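Local coordinates for protein beta-lactamase Mb2281c (Mycobacterium bovis, PDB 3I7J) that is probably a serine hydrolase related to beta-lactamases and penicillin-binding proteins, cleaving beta-lactam rings or similar amide or ester bonds, at residues L45-E56 against F119-V127; V72-S80 against D176-L185. All coordinates share one frame; numbering follows the deposited sequence.

Contact 1: L45-E56 against F119-V127; sequences LVARAAQVAVEE and FGRYLTEAV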
ATOM      1  N   LEU A  45       2.772  -0.341   4.406  1.00  8.60           N
ATOM      2  CA  LEU A  45       3.270  -0.485   5.773  1.00 11.59           C
ATOM      3  C   LEU A  45       4.460   0.447   5.990  1.00 11.78           C
ATOM      4  O   LEU A  45       4.535   1.156   6.998  1.00  9.26           O
ATOM      5  CB  LEU A  45       3.685  -1.937   6.045  1.00 10.41           C
ATOM      6  CG  LEU A  45       2.597  -3.013   5.964  1.00  7.33           C
ATOM      7  CD1 LEU A  45       3.224  -4.380   6.196  1.00 10.77           C
ATOM      8  CD2 LEU A  45       1.518  -2.753   7.019  1.00 11.53           C
ATOM      9  N   VAL A  46       5.390   0.445   5.042  1.00 10.68           N
ATOM     10  CA  VAL A  46       6.568   1.294   5.137  1.00 10.37           C
ATOM     11  C   VAL A  46       6.151   2.755   5.047  1.00  9.61           C
ATOM     12  O   VAL A  46       6.687   3.607   5.761  1.00  9.99           O
ATOM     13  CB  VAL A  46       7.584   0.964   4.010  1.00 12.55           C
ATOM     14  CG1 VAL A  46       8.743   1.953   4.031  1.00  7.34           C
ATOM     15  CG2 VAL A  46       8.107  -0.455   4.189  1.00  9.82           C
ATOM     16  N   ALA A  47       5.193   3.044   4.170  1.00  4.99           N
ATOM     17  CA  ALA A  47       4.704   4.413   4.010  1.00  7.37           C
ATOM     18  C   ALA A  47       4.106   4.930   5.319  1.00 12.64           C
ATOM     19  O   ALA A  47       4.329   6.081   5.700  1.00  5.91           O
ATOM     20  CB  ALA A  47       3.658   4.471   2.916  1.00  5.50           C
ATOM     21  N   ARG A  48       3.345   4.081   6.006  1.00  6.35           N
ATOM     22  CA  ARG A  48       2.732   4.506   7.256  1.00  8.90           C
ATOM     23  C   ARG A  48       3.811   4.749   8.304  1.00 10.62           C
ATOM     24  O   ARG A  48       3.684   5.640   9.153  1.00 10.48           O
ATOM     25  CB  ARG A  48       1.741   3.462   7.760  1.00  4.49           C
ATOM     26  CG  ARG A  48       0.837   3.974   8.870  1.00  8.47           C
ATOM     27  CD  ARG A  48       0.015   5.147   8.382  1.00 10.06           C
ATOM     28  NE  ARG A  48      -1.359   5.096   8.866  1.00  3.14           N
ATOM     29  CZ  ARG A  48      -2.348   5.800   8.334  1.00 13.48           C
ATOM     30  NH1 ARG A  48      -3.571   5.707   8.830  1.00 12.87           N
ATOM     31  NH2 ARG A  48      -2.106   6.594   7.294  1.00 11.27           N
ATOM     32  N   ALA A  49       4.873   3.952   8.243  1.00  7.84           N
ATOM     33  CA  ALA A  49       5.986   4.100   9.171  1.00  7.90           C
ATOM     34  C   ALA A  49       6.686   5.436   8.896  1.00 17.13           C
ATOM     35  O   ALA A  49       7.077   6.146   9.828  1.00 14.46           O
ATOM     36  CB  ALA A  49       6.965   2.944   9.004  1.00  6.63           C
ATOM     37  N   ALA A  50       6.833   5.781   7.614  1.00 11.38           N
ATOM     38  CA  ALA A  50       7.468   7.048   7.233  1.00 10.15           C
ATOM     39  C   ALA A  50       6.586   8.239   7.635  1.00  8.21           C
ATOM     40  O   ALA A  50       7.087   9.323   7.929  1.00  6.03           O
ATOM     41  CB  ALA A  50       7.736   7.083   5.730  1.00  5.76           C
ATOM     42  N   GLN A  51       5.273   8.023   7.628  1.00  8.43           N
ATOM     43  CA  GLN A  51       4.324   9.051   8.012  1.00 12.45           C
ATOM     44  C   GLN A  51       4.432   9.296   9.517  1.00 11.87           C
ATOM     45  O   GLN A  51       4.389  10.437   9.974  1.00 15.66           O
ATOM     46  CB  GLN A  51       2.905   8.623   7.654  1.00 11.53           C
ATOM     47  CG  GLN A  51       2.578   8.743   6.170  1.00 11.07           C
ATOM     48  CD  GLN A  51       1.382   7.895   5.781  1.00 12.89           C
ATOM     49  OE1 GLN A  51       0.461   7.716   6.573  1.00 14.33           O
ATOM     50  NE2 GLN A  51       1.388   7.374   4.559  1.00  7.28           N
ATOM     51  N   VAL A  52       4.577   8.222  10.285  1.00  8.35           N
ATOM     52  CA  VAL A  52       4.717   8.351  11.726  1.00  8.48           C
ATOM     53  C   VAL A  52       6.021   9.100  12.023  1.00 16.38           C
ATOM     54  O   VAL A  52       6.063   9.947  12.912  1.00 13.97           O
ATOM     55  CB  VAL A  52       4.757   6.964  12.427  1.00  9.57           C
ATOM     56  CG1 VAL A  52       5.067   7.139  13.913  1.00  6.30           C
ATOM     57  CG2 VAL A  52       3.411   6.261  12.261  1.00  3.10           C
ATOM     58  N   ALA A  53       7.080   8.790  11.272  1.00 13.35           N
ATOM     59  CA  ALA A  53       8.374   9.443  11.467  1.00 10.13           C
ATOM     60  C   ALA A  53       8.288  10.958  11.244  1.00 14.94           C
ATOM     61  O   ALA A  53       8.926  11.737  11.962  1.00 13.20           O
ATOM     62  CB  ALA A  53       9.419   8.838  10.542  1.00 12.54           C
ATOM     63  N   VAL A  54       7.502  11.374  10.256  1.00  5.62           N
ATOM     64  CA  VAL A  54       7.331  12.787   9.988  1.00  8.39           C
ATOM     65  C   VAL A  54       6.663  13.428  11.197  1.00 17.08           C
ATOM     66  O   VAL A  54       7.072  14.498  11.653  1.00 16.10           O
ATOM     67  CB  VAL A  54       6.449  13.036   8.729  1.00 13.48           C
ATOM     68  CG1 VAL A  54       6.121  14.520   8.593  1.00  9.00           C
ATOM     69  CG2 VAL A  54       7.183  12.557   7.478  1.00 14.33           C
ATOM     70  N   GLU A  55       5.641  12.768  11.735  1.00 12.97           N
ATOM     71  CA  GLU A  55       4.943  13.313  12.899  1.00 16.83           C
ATOM     72  C   GLU A  55       5.802  13.329  14.162  1.00 15.42           C
ATOM     73  O   GLU A  55       5.588  14.172  15.032  1.00 17.34           O
ATOM     74  CB  GLU A  55       3.625  12.558  13.139  1.00 14.73           C
ATOM     75  CG  GLU A  55       2.661  12.698  11.960  1.00 22.57           C
ATOM     76  CD  GLU A  55       1.197  12.732  12.366  1.00  7.85           C
ATOM     77  OE1 GLU A  55       0.673  11.717  12.846  1.00 29.70           O
ATOM     78  OE2 GLU A  55       0.569  13.778  12.197  1.00 21.29           O
ATOM     79  N   GLU A  56       6.766  12.413  14.263  1.00 10.77           N
ATOM     80  CA  GLU A  56       7.657  12.381  15.424  1.00 18.00           C
ATOM     81  C   GLU A  56       8.677  13.515  15.267  1.00 20.83           C
ATOM     82  O   GLU A  56       9.294  13.955  16.237  1.00 19.38           O
ATOM     83  CB  GLU A  56       8.416  11.038  15.531  1.00 13.12           C
ATOM     84  CG  GLU A  56       7.560   9.782  15.808  1.00 25.29           C
ATOM     85  CD  GLU A  56       8.381   8.482  15.905  1.00 35.57           C
ATOM     86  OE1 GLU A  56       9.459   8.392  15.269  1.00 25.20           O
ATOM     87  OE2 GLU A  56       7.936   7.534  16.602  1.00 26.94           O
ATOM     88  N   PHE A 119      15.489   0.138  10.510  1.00 16.10           N
ATOM     89  CA  PHE A 119      14.172   0.259   9.904  1.00 21.33           C
ATOM     90  C   PHE A 119      13.162  -0.841  10.188  1.00 15.70           C
ATOM     91  O   PHE A 119      11.997  -0.547  10.439  1.00 18.84           O
ATOM     92  CB  PHE A 119      14.249   0.465   8.391  1.00 18.75           C
ATOM     93  CG  PHE A 119      12.941   0.914   7.806  1.00 16.28           C
ATOM     94  CD1 PHE A 119      12.457   2.191   8.068  1.00 14.05           C
ATOM     95  CD2 PHE A 119      12.141   0.031   7.096  1.00 20.35           C
ATOM     96  CE1 PHE A 119      11.191   2.576   7.637  1.00 12.92           C
ATOM     97  CE2 PHE A 119      10.872   0.404   6.662  1.00 16.81           C
ATOM     98  CZ  PHE A 119      10.401   1.678   6.937  1.00 18.50           C
ATOM     99  N   GLY A 120      13.585  -2.098  10.126  1.00 15.96           N
ATOM    100  CA  GLY A 120      12.655  -3.173  10.409  1.00 17.26           C
ATOM    101  C   GLY A 120      12.085  -3.007  11.807  1.00 14.41           C
ATOM    102  O   GLY A 120      10.888  -3.178  12.031  1.00 12.49           O
ATOM    103  N   ARG A 121      12.951  -2.661  12.753  1.00 17.08           N
ATOM    104  CA  ARG A 121      12.530  -2.463  14.130  1.00 15.35           C
ATOM    105  C   ARG A 121      11.709  -1.191  14.255  1.00 10.98           C
ATOM    106  O   ARG A 121      10.795  -1.123  15.069  1.00 21.02           O
ATOM    107  CB  ARG A 121      13.752  -2.395  15.050  1.00 20.83           C
ATOM    108  CG  ARG A 121      13.441  -2.034  16.490  1.00 22.88           C
ATOM    109  CD  ARG A 121      14.726  -1.890  17.284  1.00 33.22           C
ATOM    110  NE  ARG A 121      14.490  -1.469  18.660  1.00 35.26           N
ATOM    111  CZ  ARG A 121      15.449  -1.317  19.567  1.00 35.59           C
ATOM    112  NH1 ARG A 121      16.714  -1.549  19.238  1.00 42.25           N
ATOM    113  NH2 ARG A 121      15.147  -0.946  20.806  1.00 37.73           N
ATOM    114  N   TYR A 122      12.029  -0.184  13.450  1.00 10.93           N
ATOM    115  CA  TYR A 122      11.283   1.064  13.499  1.00 11.94           C
ATOM    116  C   TYR A 122       9.848   0.818  13.038  1.00 15.09           C
ATOM    117  O   TYR A 122       8.897   1.349  13.617  1.00 11.71           O
ATOM    118  CB  TYR A 122      11.922   2.128  12.604  1.00 11.22           C
ATOM    119  CG  TYR A 122      11.220   3.463  12.714  1.00 13.12           C
ATOM    120  CD1 TYR A 122      11.570   4.373  13.713  1.00 13.85           C
ATOM    121  CD2 TYR A 122      10.137   3.777  11.883  1.00  7.09           C
ATOM    122  CE1 TYR A 122      10.860   5.553  13.892  1.00  6.88           C
ATOM    123  CE2 TYR A 122       9.419   4.958  12.054  1.00  4.38           C
ATOM    124  CZ  TYR A 122       9.786   5.836  13.063  1.00 11.10           C
ATOM    125  OH  TYR A 122       9.068   6.985  13.267  1.00 13.96           O
ATOM    126  N   LEU A 123       9.697   0.019  11.984  1.00 20.07           N
ATOM    127  CA  LEU A 123       8.370  -0.307  11.454  1.00 22.89           C
ATOM    128  C   LEU A 123       7.510  -0.953  12.535  1.00 19.79           C
ATOM    129  O   LEU A 123       6.350  -0.586  12.728  1.00 18.14           O
ATOM    130  CB  LEU A 123       8.495  -1.270  10.264  1.00 17.60           C
ATOM    131  CG  LEU A 123       7.198  -1.958   9.805  1.00 17.24           C
ATOM    132  CD1 LEU A 123       6.147  -0.914   9.438  1.00 18.70           C
ATOM    133  CD2 LEU A 123       7.498  -2.851   8.613  1.00 16.74           C
ATOM    134  N   THR A 124       8.096  -1.917  13.235  1.00 16.08           N
ATOM    135  CA  THR A 124       7.410  -2.642  14.295  1.00 16.06           C
ATOM    136  C   THR A 124       6.937  -1.717  15.413  1.00 19.56           C
ATOM    137  O   THR A 124       5.767  -1.730  15.779  1.00 23.70           O
ATOM    138  CB  THR A 124       8.334  -3.722  14.903  1.00 14.19           C
ATOM    139  OG1 THR A 124       8.753  -4.626  13.874  1.00 17.77           O
ATOM    140  CG2 THR A 124       7.619  -4.501  15.995  1.00 15.51           C
ATOM    141  N   GLU A 125       7.847  -0.905  15.939  1.00 17.89           N
ATOM    142  CA  GLU A 125       7.521  -0.004  17.034  1.00 16.90           C
ATOM    143  C   GLU A 125       6.620   1.160  16.659  1.00  8.27           C
ATOM    144  O   GLU A 125       5.882   1.673  17.498  1.00 17.45           O
ATOM    145  CB  GLU A 125       8.806   0.545  17.665  1.00 13.36           C
ATOM    146  CG  GLU A 125       9.853  -0.517  17.975  1.00 19.17           C
ATOM    147  CD  GLU A 125      11.124   0.063  18.585  1.00 25.78           C
ATOM    148  OE1 GLU A 125      11.361   1.281  18.443  1.00 29.03           O
ATOM    149  OE2 GLU A 125      11.893  -0.706  19.196  1.00 24.48           O
ATOM    150  N   ALA A 126       6.660   1.592  15.408  1.00 16.52           N
ATOM    151  CA  ALA A 126       5.840   2.731  15.010  1.00 14.17           C
ATOM    152  C   ALA A 126       4.478   2.362  14.438  1.00 12.94           C
ATOM    153  O   ALA A 126       3.534   3.153  14.506  1.00 16.48           O
ATOM    154  CB  ALA A 126       6.608   3.583  14.000  1.00 17.45           C
ATOM    155  N   VAL A 127       4.368   1.157  13.897  1.00 17.05           N
ATOM    156  CA  VAL A 127       3.130   0.735  13.262  1.00 12.60           C
ATOM    157  C   VAL A 127       2.537  -0.585  13.741  1.00 13.75           C
ATOM    158  O   VAL A 127       1.419  -0.625  14.237  1.00 11.57           O
ATOM    159  CB  VAL A 127       3.350   0.637  11.738  1.00 13.86           C
ATOM    160  CG1 VAL A 127       2.095   0.139  11.052  1.00  8.30           C
ATOM    161  CG2 VAL A 127       3.766   2.000  11.193  1.00  5.61           C
TER

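Contact 2: V72-S80 against D176-L185; sequences VRHLLAHTS and DATTVQFPGL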
ATOM      1  N   VAL A  72      11.738  13.437   1.007  1.00 10.41           N
ATOM      2  CA  VAL A  72      11.006  12.299   1.529  1.00 10.61           C
ATOM      3  C   VAL A  72       9.670  12.171   0.771  1.00 14.16           C
ATOM      4  O   VAL A  72       9.280  11.067   0.385  1.00  8.99           O
ATOM      5  CB  VAL A  72      10.784  12.462   3.066  1.00 13.28           C
ATOM      6  CG1 VAL A  72       9.740  11.482   3.582  1.00  9.40           C
ATOM      7  CG2 VAL A  72      12.117  12.214   3.792  1.00  8.78           C
ATOM      8  N   ARG A  73       8.996  13.296   0.521  1.00  9.60           N
ATOM      9  CA  ARG A  73       7.720  13.283  -0.198  1.00 13.97           C
ATOM     10  C   ARG A  73       7.840  12.697  -1.610  1.00 15.25           C
ATOM     11  O   ARG A  73       6.930  12.002  -2.063  1.00 15.62           O
ATOM     12  CB  ARG A  73       7.125  14.696  -0.306  1.00 12.78           C
ATOM     13  CG  ARG A  73       5.685  14.722  -0.846  1.00 12.87           C
ATOM     14  CD  ARG A  73       5.293  16.102  -1.372  1.00 15.31           C
ATOM     15  NE  ARG A  73       5.525  17.141  -0.376  1.00 24.85           N
ATOM     16  CZ  ARG A  73       4.698  17.420   0.625  1.00 25.10           C
ATOM     17  NH1 ARG A  73       3.565  16.741   0.764  1.00 32.39           N
ATOM     18  NH2 ARG A  73       5.015  18.370   1.497  1.00 20.30           N
ATOM     19  N   HIS A  74       8.940  12.992  -2.309  1.00  9.08           N
ATOM     20  CA  HIS A  74       9.146  12.467  -3.661  1.00 11.51           C
ATOM     21  C   HIS A  74       9.341  10.961  -3.602  1.00 10.99           C
ATOM     22  O   HIS A  74       8.904  10.229  -4.492  1.00 14.20           O
ATOM     23  CB  HIS A  74      10.390  13.061  -4.342  1.00 11.00           C
ATOM     24  CG  HIS A  74      10.304  14.528  -4.624  1.00 10.42           C
ATOM     25  ND1 HIS A  74      10.503  15.486  -3.653  1.00 10.89           N
ATOM     26  CD2 HIS A  74      10.095  15.205  -5.781  1.00 11.79           C
ATOM     27  CE1 HIS A  74      10.426  16.689  -4.197  1.00  7.01           C
ATOM     28  NE2 HIS A  74      10.180  16.544  -5.487  1.00 13.03           N
ATOM     29  N   LEU A  75      10.025  10.493  -2.565  1.00  8.65           N
ATOM     30  CA  LEU A  75      10.264   9.065  -2.430  1.00  4.57           C
ATOM     31  C   LEU A  75       8.958   8.320  -2.182  1.00 11.33           C
ATOM     32  O   LEU A  75       8.705   7.280  -2.792  1.00 11.87           O
ATOM     33  CB  LEU A  75      11.259   8.802  -1.306  1.00  1.93           C
ATOM     34  CG  LEU A  75      12.627   9.438  -1.576  1.00 14.42           C
ATOM     35  CD1 LEU A  75      13.513   9.271  -0.340  1.00  8.21           C
ATOM     36  CD2 LEU A  75      13.273   8.766  -2.792  1.00  6.80           C
ATOM     37  N   LEU A  76       8.122   8.870  -1.306  1.00 13.01           N
ATOM     38  CA  LEU A  76       6.834   8.267  -0.973  1.00 14.81           C
ATOM     39  C   LEU A  76       5.867   8.229  -2.153  1.00 12.96           C
ATOM     40  O   LEU A  76       5.095   7.276  -2.305  1.00 12.67           O
ATOM     41  CB  LEU A  76       6.190   9.043   0.181  1.00 14.24           C
ATOM     42  CG  LEU A  76       6.776   8.806   1.580  1.00 12.76           C
ATOM     43  CD1 LEU A  76       6.333   9.894   2.553  1.00  6.24           C
ATOM     44  CD2 LEU A  76       6.331   7.439   2.063  1.00 13.09           C
ATOM     45  N   ALA A  77       5.920   9.266  -2.986  1.00  8.01           N
ATOM     46  CA  ALA A  77       5.034   9.391  -4.139  1.00  5.70           C
ATOM     47  C   ALA A  77       5.630   8.907  -5.464  1.00 12.60           C
ATOM     48  O   ALA A  77       5.005   9.054  -6.513  1.00 14.50           O
ATOM     49  CB  ALA A  77       4.580  10.845  -4.280  1.00  4.84           C
ATOM     50  N   HIS A  78       6.830   8.337  -5.416  1.00  8.51           N
ATOM     51  CA  HIS A  78       7.491   7.830  -6.615  1.00 13.93           C
ATOM     52  C   HIS A  78       7.750   8.914  -7.660  1.00 13.84           C
ATOM     53  O   HIS A  78       7.507   8.712  -8.851  1.00 11.39           O
ATOM     54  CB  HIS A  78       6.661   6.699  -7.243  1.00  8.11           C
ATOM     55  CG  HIS A  78       6.376   5.573  -6.300  1.00  6.57           C
ATOM     56  ND1 HIS A  78       7.353   4.707  -5.859  1.00  9.73           N
ATOM     57  CD2 HIS A  78       5.238   5.212  -5.662  1.00  5.99           C
ATOM     58  CE1 HIS A  78       6.831   3.863  -4.987  1.00  8.28           C
ATOM     59  NE2 HIS A  78       5.549   4.149  -4.850  1.00 12.15           N
ATOM     60  N   THR A  79       8.236  10.070  -7.220  1.00 13.24           N
ATOM     61  CA  THR A  79       8.546  11.145  -8.153  1.00  9.38           C
ATOM     62  C   THR A  79       9.992  11.621  -8.005  1.00  9.04           C
ATOM     63  O   THR A  79      10.351  12.676  -8.519  1.00 14.53           O
ATOM     64  CB  THR A  79       7.604  12.373  -7.968  1.00 14.37           C
ATOM     65  OG1 THR A  79       7.805  12.948  -6.670  1.00 11.53           O
ATOM     66  CG2 THR A  79       6.147  11.967  -8.122  1.00  9.15           C
ATOM     67  N   SER A  80      10.826  10.838  -7.328  1.00  8.99           N
ATOM     68  CA  SER A  80      12.224  11.223  -7.120  1.00 13.75           C
ATOM     69  C   SER A  80      13.080  11.169  -8.389  1.00 18.07           C
ATOM     70  O   SER A  80      14.196  11.681  -8.393  1.00 15.46           O
ATOM     71  CB  SER A  80      12.869  10.334  -6.054  1.00 13.39           C
ATOM     72  OG  SER A  80      13.027   9.010  -6.539  1.00 12.62           O
ATOM     73  N   ASP A 176      -3.648  13.897   4.151  1.00  7.60           N
ATOM     74  CA  ASP A 176      -2.577  14.285   3.247  1.00  9.26           C
ATOM     75  C   ASP A 176      -2.017  13.065   2.505  1.00 12.01           C
ATOM     76  O   ASP A 176      -1.788  13.116   1.302  1.00  9.15           O
ATOM     77  CB  ASP A 176      -1.465  14.987   4.034  1.00 14.92           C
ATOM     78  CG  ASP A 176      -0.342  15.499   3.140  1.00 25.80           C
ATOM     79  OD1 ASP A 176       0.365  16.442   3.539  1.00 46.57           O
ATOM     80  OD2 ASP A 176      -0.158  14.956   2.039  1.00 52.33           O
ATOM     81  N   ALA A 177      -1.808  11.974   3.234  1.00 13.39           N
ATOM     82  CA  ALA A 177      -1.277  10.753   2.657  1.00 11.15           C
ATOM     83  C   ALA A 177      -2.237  10.146   1.641  1.00 11.35           C
ATOM     84  O   ALA A 177      -1.815   9.423   0.745  1.00 13.15           O
ATOM     85  CB  ALA A 177      -0.978   9.742   3.758  1.00 12.86           C
ATOM     86  N   THR A 178      -3.529  10.419   1.787  1.00 14.47           N
ATOM     87  CA  THR A 178      -4.514   9.882   0.852  1.00 13.18           C
ATOM     88  C   THR A 178      -4.913  10.895  -0.220  1.00 15.95           C
ATOM     89  O   THR A 178      -5.927  10.733  -0.899  1.00 12.07           O
ATOM     90  CB  THR A 178      -5.782   9.379   1.580  1.00 20.06           C
ATOM     91  OG1 THR A 178      -6.299  10.414   2.427  1.00 12.72           O
ATOM     92  CG2 THR A 178      -5.451   8.148   2.411  1.00  9.58           C
ATOM     93  N   THR A 179      -4.110  11.945  -0.359  1.00 10.34           N
ATOM     94  CA  THR A 179      -4.348  12.971  -1.368  1.00 14.34           C
ATOM     95  C   THR A 179      -3.250  12.849  -2.414  1.00 13.32           C
ATOM     96  O   THR A 179      -2.092  12.567  -2.084  1.00 15.57           O
ATOM     97  CB  THR A 179      -4.288  14.388  -0.774  1.00 14.07           C
ATOM     98  OG1 THR A 179      -5.344  14.548   0.174  1.00 18.76           O
ATOM     99  CG2 THR A 179      -4.431  15.433  -1.871  1.00 17.97           C
ATOM    100  N   VAL A 180      -3.608  13.068  -3.672  1.00  9.22           N
ATOM    101  CA  VAL A 180      -2.629  12.963  -4.731  1.00 11.29           C
ATOM    102  C   VAL A 180      -1.488  13.962  -4.550  1.00  9.96           C
ATOM    103  O   VAL A 180      -1.693  15.161  -4.367  1.00 11.78           O
ATOM    104  CB  VAL A 180      -3.286  13.131  -6.138  1.00 18.19           C
ATOM    105  CG1 VAL A 180      -4.036  14.445  -6.219  1.00 21.75           C
ATOM    106  CG2 VAL A 180      -2.212  13.048  -7.223  1.00  9.40           C
ATOM    107  N   GLN A 181      -0.279  13.420  -4.578  1.00 10.45           N
ATOM    108  CA  GLN A 181       0.949  14.174  -4.418  1.00  8.14           C
ATOM    109  C   GLN A 181       1.565  14.328  -5.806  1.00  9.07           C
ATOM    110  O   GLN A 181       1.702  13.341  -6.531  1.00  7.07           O
ATOM    111  CB  GLN A 181       1.887  13.381  -3.513  1.00  7.69           C
ATOM    112  CG  GLN A 181       1.286  13.024  -2.155  1.00  6.75           C
ATOM    113  CD  GLN A 181       1.150  14.239  -1.263  1.00 10.76           C
ATOM    114  OE1 GLN A 181       2.064  15.050  -1.176  1.00 10.26           O
ATOM    115  NE2 GLN A 181       0.017  14.363  -0.585  1.00 10.43           N
ATOM    116  N   PHE A 182       1.943  15.550  -6.173  1.00 12.80           N
ATOM    117  CA  PHE A 182       2.511  15.802  -7.498  1.00  9.52           C
ATOM    118  C   PHE A 182       1.466  15.373  -8.540  1.00 11.03           C
ATOM    119  O   PHE A 182       1.687  14.456  -9.325  1.00 14.84           O
ATOM    120  CB  PHE A 182       3.800  15.003  -7.694  1.00  5.94           C
ATOM    121  CG  PHE A 182       4.866  15.301  -6.676  1.00 12.71           C
ATOM    122  CD1 PHE A 182       5.661  16.448  -6.783  1.00 12.07           C
ATOM    123  CD2 PHE A 182       5.074  14.433  -5.605  1.00  6.80           C
ATOM    124  CE1 PHE A 182       6.655  16.728  -5.832  1.00 11.22           C
ATOM    125  CE2 PHE A 182       6.057  14.694  -4.647  1.00  9.40           C
ATOM    126  CZ  PHE A 182       6.854  15.846  -4.757  1.00 15.35           C
ATOM    127  N   PRO A 183       0.298  16.034  -8.544  1.00 17.35           N
ATOM    128  CA  PRO A 183      -0.792  15.734  -9.477  1.00 10.67           C
ATOM    129  C   PRO A 183      -0.436  16.075 -10.916  1.00 15.44           C
ATOM    130  O   PRO A 183       0.443  16.901 -11.165  1.00 13.35           O
ATOM    131  CB  PRO A 183      -1.925  16.611  -8.958  1.00 10.99           C
ATOM    132  CG  PRO A 183      -1.183  17.830  -8.492  1.00 10.61           C
ATOM    133  CD  PRO A 183      -0.051  17.194  -7.703  1.00 13.58           C
ATOM    134  N   GLY A 184      -1.123  15.434 -11.856  1.00 15.35           N
ATOM    135  CA  GLY A 184      -0.895  15.704 -13.262  1.00 17.13           C
ATOM    136  C   GLY A 184       0.132  14.819 -13.931  1.00 19.76           C
ATOM    137  O   GLY A 184       0.282  14.872 -15.146  1.00 14.93           O
ATOM    138  N   LEU A 185       0.831  14.002 -13.148  1.00 15.59           N
ATOM    139  CA  LEU A 185       1.854  13.123 -13.698  1.00 16.15           C
ATOM    140  C   LEU A 185       1.308  11.807 -14.255  1.00 22.50           C
ATOM    141  O   LEU A 185       0.525  11.108 -13.603  1.00 19.51           O
ATOM    142  CB  LEU A 185       2.914  12.835 -12.632  1.00 15.88           C
ATOM    143  CG  LEU A 185       3.648  14.051 -12.052  1.00 19.50           C
ATOM    144  CD1 LEU A 185       4.642  13.577 -11.003  1.00 12.20           C
ATOM    145  CD2 LEU A 185       4.373  14.821 -13.166  1.00 16.55           C
TER

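Contact 1: L45-E56 against F119-V127
Leu45 meets Leu123 through its backbone: CD1 of Leu123 sits 3.6 Å from the carbonyl O of Leu45. This begins a helix-helix crossing in the helical part of the beta-lactamase fold, the two axes running 74° apart with 9.1 Å between them. One residue further on, Val46 presses CG1 against the far end of the Phe119 ring, 3.4 Å from CZ, the two side chains lying roughly at right angles. Phe119 also packs on Ala108 and Gln112 of helix 101-115. Arg48 lends only the start of its chain, against Val127, before turning to a salt bridge with Asp162. At the middle of the crossing the small Ala49 is a knob among Phe119, Tyr122, Leu123 and Val127, and Val127 CG2 comes to 3.7 Å from Ala49 CA. Val52 then rests CG1 on Ala126 CB at 3.9 Å. Tyr122 answers as the reverse knob: with CG anti to its backbone N (chi1 -176°), its ring reaches in between Ala49, Val52, Ala53 and Glu56. Ala53 CB lies 3.3 Å from Tyr122 OH. At the last residue, Tyr122 OH donates to Glu56 OE1 in a bond modelled at 2.5 Å, a doubtfully short length, with the carboxylate nearly perpendicular to the ring.

Contact 2: V72-S80 against D176-L185
Arg73 reaches across to Gln181 with NH1, which donates to OE1 at 3.0 Å, the N-H...O angle being 153°. The chain bends at chi3 (-53°), and the guanidinium ends up nearly coplanar with the amide, meeting OE1 at its edge. Arg73 NH2 is satisfied outside the two segments, and a long, weak ion pair links it to Asp62. The same amide is engaged on its nitrogen side: Gln181 NE2 donates to the carbonyl O of Thr179 at 3.1 Å and, weakly, to Asp176 OD2. The other carboxylate oxygen, Asp176 OD1, stays 4.2 Å from Arg73 NH1, too far for a salt bridge but close enough that the charges probably favour each other. A second clamp is backbone-directed, since Arg97 NH2 donates to both Ala77 O and Gln181 O. Beside the Arg73-Gln181 bond, the Phe182 ring fills the contact with His74, Ala77 and Thr79. Its CZ stands over the centre of the His74 imidazole, whose ND1 is bonded to Thr71 OG1, while the edge of the phenyl ring touches Ala77 CB. Over one phenyl face, toward the rim, sits Thr79 OG1, 3.2 Å from Phe182 CE2; it is buried here and finds no partner in the model. Thr79 CG2 packs on Leu185 CD1 at 3.6 Å. Thr79 N bonds back to His74 O, and His78 N weakly to Leu75 O; with His78 at positive phi, these make the Schellman motif that ends helix 72-76.

In the fold
The centres of contacts 1 and 2 lie about 17 Å apart, and their segments alternate along the chain: 45-56, 72-80, 119-127, 176-185. Helix 42-56 ties them together. One side of it carries contact 1, while Ala47 and Ala50 pack on Leu76 of helix 72-76 and Gln51 touches Ala177, where segment 176-185 begins. Helix 101-115 is also shared, touching Val46, Phe119 and Tyr122 in contact 1 and Leu76 in contact 2. Both contacts therefore belong to the helical region beside the six-stranded antiparallel sheet. Lys43 at the start of helix 42-56, with Ser40 just before it, fits the SxxK motif of serine beta-lactamases, suggesting the active site; contact 1 lies on that helix and contact 2 against it.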